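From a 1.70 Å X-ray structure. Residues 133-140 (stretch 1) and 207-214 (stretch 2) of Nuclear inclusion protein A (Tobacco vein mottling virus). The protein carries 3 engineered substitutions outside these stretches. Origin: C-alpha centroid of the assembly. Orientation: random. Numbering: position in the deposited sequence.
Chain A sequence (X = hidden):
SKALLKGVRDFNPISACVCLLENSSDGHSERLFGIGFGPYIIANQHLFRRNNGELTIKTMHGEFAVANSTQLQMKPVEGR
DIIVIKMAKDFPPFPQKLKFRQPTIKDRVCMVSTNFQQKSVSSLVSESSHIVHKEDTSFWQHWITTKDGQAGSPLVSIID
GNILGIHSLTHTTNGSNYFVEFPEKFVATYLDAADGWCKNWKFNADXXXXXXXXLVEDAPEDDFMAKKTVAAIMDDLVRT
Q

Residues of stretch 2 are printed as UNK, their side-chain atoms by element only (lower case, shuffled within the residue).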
# COMPACT_ATOMS: atom_id res chain seq x y z
N HIS A 133 -7.81 -5.54 14.97
CA HIS A 133 -7.42 -6.64 14.10
C HIS A 133 -8.63 -7.51 13.74
O HIS A 133 -9.47 -7.80 14.61
CB HIS A 133 -6.35 -7.49 14.80
CG HIS A 133 -5.93 -8.69 14.02
ND1 HIS A 133 -5.32 -8.60 12.79
CD2 HIS A 133 -6.05 -10.01 14.29
CE1 HIS A 133 -5.07 -9.82 12.34
NE2 HIS A 133 -5.49 -10.69 13.24
N LYS A 134 -8.70 -7.89 12.47
CA LYS A 134 -9.69 -8.84 11.98
C LYS A 134 -9.12 -10.27 12.07
O LYS A 134 -8.16 -10.63 11.38
CB LYS A 134 -10.13 -8.48 10.57
CG LYS A 134 -11.22 -9.40 9.99
CD LYS A 134 -12.58 -9.07 10.59
CE LYS A 134 -13.67 -9.90 9.93
NZ LYS A 134 -14.99 -9.67 10.57
N GLU A 135 -9.71 -11.06 12.97
CA GLU A 135 -9.22 -12.40 13.24
C GLU A 135 -9.06 -13.25 11.98
O GLU A 135 -9.89 -13.20 11.07
CB GLU A 135 -10.12 -13.10 14.28
CG GLU A 135 -9.45 -14.31 14.92
CD GLU A 135 -10.42 -15.14 15.77
OE1 GLU A 135 -11.67 -14.98 15.62
OE2 GLU A 135 -9.91 -15.98 16.56
N ASP A 136 -7.95 -13.99 11.93
CA ASP A 136 -7.61 -14.95 10.88
C ASP A 136 -7.32 -14.28 9.55
O ASP A 136 -7.39 -14.92 8.48
CB ASP A 136 -8.69 -16.04 10.75
CG ASP A 136 -8.83 -16.86 12.03
OD1 ASP A 136 -7.80 -17.15 12.68
OD2 ASP A 136 -9.97 -17.21 12.38
N THR A 137 -7.01 -12.99 9.61
CA THR A 137 -6.62 -12.26 8.42
C THR A 137 -5.43 -11.34 8.70
O THR A 137 -4.97 -11.21 9.85
CB THR A 137 -7.77 -11.36 7.85
OG1 THR A 137 -7.92 -10.19 8.68
CG2 THR A 137 -9.12 -12.11 7.76
N SER A 138 -4.95 -10.71 7.63
CA SER A 138 -3.95 -9.66 7.76
C SER A 138 -4.59 -8.27 7.75
O SER A 138 -3.89 -7.25 7.59
CB SER A 138 -2.90 -9.80 6.65
OG SER A 138 -2.07 -10.94 6.91
N PHE A 139 -5.90 -8.22 7.90
CA PHE A 139 -6.61 -6.94 7.86
C PHE A 139 -6.81 -6.35 9.25
O PHE A 139 -7.09 -7.07 10.21
CB PHE A 139 -8.00 -7.07 7.21
CG PHE A 139 -7.98 -7.40 5.74
CD1 PHE A 139 -7.52 -6.45 4.80
CD2 PHE A 139 -8.42 -8.64 5.29
CE1 PHE A 139 -7.50 -6.76 3.40
CE2 PHE A 139 -8.40 -8.95 3.90
CZ PHE A 139 -7.94 -8.01 2.97
N TRP A 140 -6.67 -5.03 9.34
CA TRP A 140 -7.01 -4.29 10.55
C TRP A 140 -8.00 -3.19 10.21
O TRP A 140 -7.81 -2.45 9.23
CB TRP A 140 -5.78 -3.61 11.13
CG TRP A 140 -4.76 -4.54 11.71
CD1 TRP A 140 -3.94 -5.41 11.03
CD2 TRP A 140 -4.41 -4.65 13.09
NE1 TRP A 140 -3.12 -6.07 11.92
CE2 TRP A 140 -3.39 -5.63 13.19
CE3 TRP A 140 -4.87 -4.02 14.28
CZ2 TRP A 140 -2.80 -6.00 14.42
CZ3 TRP A 140 -4.30 -4.39 15.50
CH2 TRP A 140 -3.24 -5.36 15.55
N UNK A 207 -6.35 -16.68 -2.84
CA UNK A 207 -5.08 -16.88 -2.17
C UNK A 207 -4.86 -15.87 -1.04
O UNK A 207 -3.84 -15.93 -0.35
c UNK A 207 -4.04 -17.90 -4.25
c UNK A 207 -3.93 -16.83 -3.17
n UNK A 207 -1.26 -19.95 -5.85
c UNK A 207 -2.71 -18.17 -4.88
c UNK A 207 -2.66 -19.59 -5.46
N UNK A 208 -5.80 -14.95 -0.86
CA UNK A 208 -5.77 -14.03 0.28
C UNK A 208 -6.64 -14.63 1.39
O UNK A 208 -7.65 -15.26 1.10
c UNK A 208 -5.61 -10.88 -1.92
c UNK A 208 -6.24 -12.62 -0.16
c UNK A 208 -6.60 -11.73 1.04
c UNK A 208 -5.13 -11.98 -1.03
N UNK A 209 -6.21 -14.46 2.64
CA UNK A 209 -6.98 -14.93 3.81
C UNK A 209 -8.09 -13.94 4.15
O UNK A 209 -7.82 -12.76 4.40
c UNK A 209 -6.04 -15.11 5.01
o UNK A 209 -5.18 -16.24 4.87
N UNK A 210 -9.35 -14.41 4.15
CA UNK A 210 -10.52 -13.53 4.28
C UNK A 210 -11.26 -13.64 5.62
O UNK A 210 -12.08 -12.78 5.94
c UNK A 210 -9.82 -10.91 -0.63
c UNK A 210 -11.07 -10.72 1.93
c UNK A 210 -10.77 -9.59 1.20
c UNK A 210 -10.46 -14.14 0.85
c UNK A 210 -10.95 -13.33 1.83
c UNK A 210 -10.15 -12.05 0.10
c UNK A 210 -11.53 -13.76 3.13
n UNK A 210 -9.96 -13.38 -0.19
c UNK A 210 -10.77 -11.98 1.38
c UNK A 210 -10.12 -9.68 -0.07
N UNK A 211 -10.93 -14.66 6.41
CA UNK A 211 -11.64 -14.88 7.67
C UNK A 211 -13.13 -14.89 7.39
O UNK A 211 -13.59 -15.60 6.48
N UNK A 212 -13.88 -14.07 8.12
CA UNK A 212 -15.33 -14.03 7.94
C UNK A 212 -15.82 -13.02 6.91
O UNK A 212 -17.03 -12.83 6.75
o UNK A 212 -15.90 -12.46 9.73
c UNK A 212 -16.03 -13.81 9.30
N UNK A 213 -14.90 -12.36 6.19
CA UNK A 213 -15.30 -11.46 5.10
C UNK A 213 -15.78 -12.24 3.87
O UNK A 213 -15.25 -13.30 3.58
c UNK A 213 -13.66 -9.56 5.51
c UNK A 213 -12.78 -7.48 7.17
c UNK A 213 -11.85 -8.27 6.49
c UNK A 213 -12.29 -9.30 5.65
c UNK A 213 -14.58 -8.76 6.19
c UNK A 213 -14.11 -10.65 4.60
c UNK A 213 -14.15 -7.73 7.02
N UNK A 214 -16.74 -11.68 3.15
CA UNK A 214 -17.07 -12.10 1.79
C UNK A 214 -16.65 -10.97 0.84
O UNK A 214 -17.20 -9.89 0.88
c UNK A 214 -18.92 -12.86 0.24
o UNK A 214 -19.07 -13.23 2.62
c UNK A 214 -18.60 -12.32 1.62
O HOH W 1 -12.54 -13.05 10.63
O HOH W 2 -8.84 -16.64 6.94
O HOH W 3 -5.48 -11.28 4.76

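Position 207 carries four carbons in a row ending in a nitrogen, an unbranched chain that lies beyond reach of stretch 1; this identifies Lys207. Position 208 has four side-chain carbons, forked at the first, with one arm two carbons long, and the one-carbon arm approaches the Phe139 ring. That branching defines Ile208, whose CG2 lies 4.4 Å from Phe139 CE2, an apolar contact.

Position 209 has one carbon and one oxygen. Its CA-to-CB bond points toward stretch 1, and its CB sits 3.7 Å from Asp136 O; the residue is Ser209. At position 210, one carbon leads to fused five- and six-membered rings holding eight carbons and one nitrogen, an indole. Its CA-to-CB bond points away, yet the end of the side chain comes nearer and touches the Phe139 ring. This is Trp210, and its CZ3 is 3.6 Å from Phe139 CE2. The six-membered ring and the Phe139 ring are inclined by 30° with centroids 5.4 Å apart, so the rings are slid apart and barely overlap.

Position 211 has no side-chain atoms and is Gly211. Its phi of 52° favours glycine, and packing adds a second constraint: an ideal CB would fall 2.8 Å from Glu135 O and 2.9 Å from Thr137 CG2, both clashes. Position 212 again shows one carbon and one oxygen, and that oxygen lies 3.1 Å from Lys134 NZ. This is Ser212, whose OG accepts a hydrogen bond from Lys134 NZ.

Position 213 has one carbon followed by a six-carbon ring with no further atom. Lys134 CE stands 3.9 Å from the centroid of this ring, 20° off its normal, a CH-pi contact over the face. The edge of the same ring is turned toward the face of Phe139 in an offset arrangement, with planes at 71° and centroids 5.7 Å apart. The residue is Phe213. Position 214 has one carbon bearing an oxygen and a carbon, out of reach of stretch 1, giving Thr214.

The contact buries 433 Å², both sides summed, and joins two turns. A type II turn from Lys134 to Thr137, in which Thr137 OG1 donates to Lys134 O at 2.7 Å, meets a type II' turn from Trp210 to Phe213. No direct backbone hydrogen bond links them; waters bridge instead. Water 1 donates to Glu135 O (2.7 Å) and accepts from Ser212 N (3.0 Å), water 2 likewise joins Asp136 O (2.7 Å) to Gly211 N (2.9 Å), and water 3 connects Ser138 N (3.0 Å) with Ser209 O (2.8 Å). Aromatic packing around Phe139 and the Lys134 side chain complete the interface.

Stretch 2 (207-214) KISWGSFT
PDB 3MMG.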